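PDB 4F53: SusD homolog from Bacteroides ovatus, which probably binds glycans, likely mucin O-glycans, at the cell surface as a SusD/RagB-type outer membrane lipoprotein. Local coordinates for residues A261-S264 / A265-C269; I309-G312 / Q313-S316. One frame throughout, in Å; residues are numbered along the deposited sequence.

Contact 1: A261-S264 / A265-C269; sequences ARIS and ADLTC
Ser264 is the N-cap of the helix that starts at Ala265, and its side chain meets the first turn. From CB outward, Ser264 CB lies 3.8 Å from Asp266 OD1. The hydroxyl is set between the backbone N and the carbonyl carbon (chi1 70°). This turns Ser264 OG over the helix start, where it accepts from Leu267 N at 3.2 Å, with an N-H...O angle of 161°. Ser264 OG also lies 3.4 Å from Leu267 CB. Its stronger polar partner is Gly60 O, so the same oxygen ties the helix start to another part of the chain. The backbone adds a weak bond, with Thr268 N 3.5 Å from Ser264 O. Without the Ser264 hydroxyl, as with an alanine here, the Leu267 N-H would probably lose its capping acceptor and Gly60 O this partner.

Beside the cap, Ile263 makes the apolar part of the contact. It touches the helix through its CG2 branch. Ile263 CG2 lies 4.0 Å from Leu267 CD2 and 3.9 Å from Thr268 CG2, so one methyl bridges two helix residues. Thr268 turns its hydroxyl to Gly304 N. Asp266 is held at both oxygens: OD1 pairs with Arg307 in a salt bridge, and OD2 accepts from Met458 N.

The whole junction is buried. Strand 261-263 pairs antiparallel with strand 62-64, Ile263 also packs on Met255 of helix 250-257, and the chain then passes through Ser264 directly into helix 265-273.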
loop_
_atom_site.group_PDB
_atom_site.type_symbol
_atom_site.label_atom_id
_atom_site.label_comp_id
_atom_site.label_asym_id
_atom_site.label_seq_id
_atom_site.Cartn_x
_atom_site.Cartn_y
_atom_site.Cartn_z
ATOM N N ALA A 261 5.477 3.294 -16.335
ATOM C CA ALA A 261 4.291 3.591 -15.531
ATOM C C ALA A 261 3.755 5.005 -15.778
ATOM O O ALA A 261 4.512 5.930 -16.072
ATOM C CB ALA A 261 4.626 3.430 -14.049
ATOM N N ARG A 262 2.434 5.154 -15.646
ATOM C CA ARG A 262 1.750 6.448 -15.730
ATOM C C ARG A 262 0.729 6.507 -14.604
ATOM O O ARG A 262 0.453 5.483 -13.979
ATOM C CB ARG A 262 1.092 6.664 -17.120
ATOM C CG ARG A 262 2.106 7.028 -18.229
ATOM C CD ARG A 262 2.749 8.371 -17.933
ATOM N NE ARG A 262 3.755 8.790 -18.903
ATOM C CZ ARG A 262 5.066 8.610 -18.756
ATOM N NH1 ARG A 262 5.537 7.927 -17.721
ATOM N NH2 ARG A 262 5.913 9.085 -19.658
ATOM N N ILE A 263 0.188 7.695 -14.317
ATOM C CA ILE A 263 -0.869 7.838 -13.293
ATOM C C ILE A 263 -2.124 7.140 -13.840
ATOM O O ILE A 263 -2.382 7.202 -15.050
ATOM C CB ILE A 263 -1.114 9.347 -12.973
ATOM C CG1 ILE A 263 0.149 10.018 -12.395
ATOM C CG2 ILE A 263 -2.350 9.591 -12.054
ATOM C CD1 ILE A 263 0.692 9.439 -11.066
ATOM N N SER A 264 -2.886 6.480 -12.971
ATOM C CA SER A 264 -4.129 5.802 -13.349
ATOM C C SER A 264 -5.224 6.797 -13.690
ATOM O O SER A 264 -5.267 7.930 -13.171
ATOM C CB SER A 264 -4.617 4.908 -12.212
ATOM O OG SER A 264 -5.072 5.682 -11.118
ATOM N N ALA A 265 -6.137 6.348 -14.536
ATOM C CA ALA A 265 -7.308 7.115 -14.937
ATOM C C ALA A 265 -8.240 7.339 -13.700
ATOM O O ALA A 265 -8.857 8.396 -13.585
ATOM C CB ALA A 265 -8.041 6.378 -16.045
ATOM N N ASP A 266 -8.283 6.364 -12.758
ATOM C CA ASP A 266 -9.082 6.438 -11.533
ATOM C C ASP A 266 -8.676 7.630 -10.643
ATOM O O ASP A 266 -9.534 8.374 -10.187
ATOM C CB ASP A 266 -8.960 5.122 -10.719
ATOM C CG ASP A 266 -9.105 3.871 -11.566
ATOM O OD1 ASP A 266 -8.158 3.550 -12.321
ATOM O OD2 ASP A 266 -10.170 3.255 -11.520
ATOM N N LEU A 267 -7.376 7.801 -10.409
ATOM C CA LEU A 267 -6.840 8.855 -9.566
ATOM C C LEU A 267 -7.142 10.244 -10.149
ATOM O O LEU A 267 -7.564 11.112 -9.395
ATOM C CB LEU A 267 -5.328 8.632 -9.360
ATOM C CG LEU A 267 -4.615 9.331 -8.200
ATOM C CD1 LEU A 267 -5.255 9.037 -6.841
ATOM C CD2 LEU A 267 -3.177 8.922 -8.157
ATOM N N THR A 268 -7.008 10.447 -11.479
ATOM C CA THR A 268 -7.343 11.740 -12.062
ATOM C C THR A 268 -8.886 11.936 -12.102
ATOM O O THR A 268 -9.336 13.070 -11.971
ATOM C CB THR A 268 -6.653 11.980 -13.425
ATOM O OG1 THR A 268 -7.057 10.982 -14.355
ATOM C CG2 THR A 268 -5.106 12.013 -13.310
ATOM N N CYS A 269 -9.690 10.863 -12.207
ATOM C CA CYS A 269 -11.157 10.984 -12.185
ATOM C C CYS A 269 -11.654 11.586 -10.853
ATOM O O CYS A 269 -12.444 12.525 -10.871
ATOM C CB CYS A 269 -11.821 9.643 -12.460
ATOM S SG CYS A 269 -11.876 9.211 -14.211
#

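Contact 2: I309-G312 / Q313-S316; sequences ILQG and QYNS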
loop_
_atom_site.group_PDB
_atom_site.type_symbol
_atom_site.label_atom_id
_atom_site.label_comp_id
_atom_site.label_asym_id
_atom_site.label_seq_id
_atom_site.Cartn_x
_atom_site.Cartn_y
_atom_site.Cartn_z
ATOM N N ILE A 309 -4.659 -2.426 -19.341
ATOM C CA ILE A 309 -4.597 -2.502 -20.813
ATOM C C ILE A 309 -3.690 -3.703 -21.140
ATOM O O ILE A 309 -2.622 -3.834 -20.543
ATOM C CB ILE A 309 -4.106 -1.181 -21.470
ATOM C CG1 ILE A 309 -5.087 -0.008 -21.202
ATOM C CG2 ILE A 309 -3.843 -1.385 -22.977
ATOM C CD1 ILE A 309 -4.506 1.407 -21.515
ATOM N N LEU A 310 -4.144 -4.613 -21.999
ATOM C CA LEU A 310 -3.368 -5.805 -22.327
ATOM C C LEU A 310 -2.095 -5.408 -23.027
ATOM O O LEU A 310 -2.104 -4.501 -23.867
ATOM C CB LEU A 310 -4.181 -6.784 -23.213
ATOM C CG LEU A 310 -3.699 -8.253 -23.278
ATOM C CD1 LEU A 310 -4.132 -9.055 -22.026
ATOM C CD2 LEU A 310 -4.267 -8.959 -24.514
ATOM N N GLN A 311 -0.992 -6.080 -22.667
ATOM C CA GLN A 311 0.303 -5.897 -23.312
ATOM C C GLN A 311 0.120 -6.129 -24.807
ATOM O O GLN A 311 -0.490 -7.130 -25.200
ATOM C CB GLN A 311 1.340 -6.863 -22.711
ATOM C CG GLN A 311 2.782 -6.438 -22.941
ATOM C CD GLN A 311 3.247 -5.265 -22.110
ATOM O OE1 GLN A 311 2.611 -4.844 -21.140
ATOM N NE2 GLN A 311 4.375 -4.684 -22.503
ATOM N N GLY A 312 0.547 -5.150 -25.602
ATOM C CA GLY A 312 0.432 -5.171 -27.054
ATOM C C GLY A 312 -0.805 -4.471 -27.583
ATOM O O GLY A 312 -0.995 -4.413 -28.795
ATOM N N GLN A 313 -1.661 -3.929 -26.695
ATOM C CA GLN A 313 -2.926 -3.291 -27.092
ATOM C C GLN A 313 -3.039 -1.852 -26.605
ATOM O O GLN A 313 -4.131 -1.380 -26.291
ATOM C CB GLN A 313 -4.117 -4.121 -26.594
ATOM C CG GLN A 313 -4.200 -5.460 -27.314
ATOM C CD GLN A 313 -5.348 -6.325 -26.890
ATOM O OE1 GLN A 313 -6.036 -6.083 -25.895
ATOM N NE2 GLN A 313 -5.572 -7.385 -27.641
ATOM N N TYR A 314 -1.904 -1.146 -26.575
ATOM C CA TYR A 314 -1.840 0.258 -26.167
ATOM C C TYR A 314 -1.912 1.171 -27.352
ATOM O O TYR A 314 -1.322 0.866 -28.398
ATOM C CB TYR A 314 -0.515 0.545 -25.458
ATOM C CG TYR A 314 -0.425 0.027 -24.046
ATOM C CD1 TYR A 314 0.035 -1.265 -23.783
ATOM C CD2 TYR A 314 -0.742 0.840 -22.967
ATOM C CE1 TYR A 314 0.119 -1.747 -22.476
ATOM C CE2 TYR A 314 -0.658 0.372 -21.661
ATOM C CZ TYR A 314 -0.221 -0.920 -21.422
ATOM O OH TYR A 314 -0.108 -1.364 -20.146
ATOM N N ASN A 315 -2.552 2.338 -27.173
ATOM C CA ASN A 315 -2.491 3.384 -28.193
ATOM C C ASN A 315 -1.040 3.901 -28.159
ATOM O O ASN A 315 -0.479 3.986 -27.058
ATOM C CB ASN A 315 -3.508 4.480 -27.882
ATOM C CG ASN A 315 -4.905 4.181 -28.355
ATOM O OD1 ASN A 315 -5.127 3.590 -29.418
ATOM N ND2 ASN A 315 -5.881 4.649 -27.603
ATOM N N SER A 316 -0.407 4.154 -29.315
ATOM C CA SER A 316 1.016 4.567 -29.367
ATOM C C SER A 316 1.340 5.878 -28.612
ATOM O O SER A 316 2.518 6.120 -28.345
ATOM C CB SER A 316 1.512 4.684 -30.806
ATOM O OG SER A 316 0.858 5.740 -31.487
HETATM O O HOH W 1 -6.506 -4.144 -23.731
HETATM O O HOH W 2 2.540 -2.117 -19.840
#
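Ile309 holds CG2 anti to its backbone N (chi1 -63° for CG1), and Tyr314 keeps its ring beside its own N (chi1 -76°); together these put the methyl over the ring. The two residues flank a type II beta turn that runs from Leu310 to Gln313. Gln313 N closes it by donating to Leu310 O at 2.9 Å. The bond is bent, with an N-H...O angle of 144°. Gly312 takes the third position with a positive phi, where a CB would be jammed against the carbonyl O of Gln311.

Ile309 CG2 makes a CH-pi contact 3.7 Å from the centroid of the Tyr314 ring, almost straight above its centre. Ile309 CB approaches the same ring, 3.8 Å from Tyr314 CE2. Gln311 lies at the ring edge, with its amide plane steeply inclined to the ring. On another flank of the turn, the extended side chain of Gln313 crosses Leu310. Gln313 OE1 comes 3.3 Å from Leu310 CB, and the Gln313 amide passes along Leu310 CD2. A water accepts from Leu310 N and donates to Gln313 OE1, so the amide oxygen is tied back to the start of the turn.

This is a surface loop between helix 288-291 and strand 332-335, but its polar ends reach other loops. Gln311 NE2 donates to Gly68 O, and its OE1 accepts from Arg74, which also bonds to Ile309 O. Tyr406 OH is hydrogen-bonded to Gln313 O. A second water links Gln311 to Tyr314: it donates to Gln311 OE1 at 3.0 Å and lies 2.8 Å from Tyr314 OH.

How the contacts relate
Contact 1 closes before contact 2 opens along the chain, and both lie on the same side of the chain's centre. Their centres are 16 Å apart. The nearest atoms are about 8 Å apart, so the two do not touch. Contact 1 is buried, with its centre 16 Å from the chain's centre; contact 2 lies at the surface, 26 Å out. The region around residues 60-74 reaches both. Gly60 and Ala63 bond to 261-264, while Gly68 and Arg74 bond to 309-312. Arg307, just before contact 2, pairs with Asp266 of contact 1. No sugar is bound, so neither contact can be placed in a glycan site.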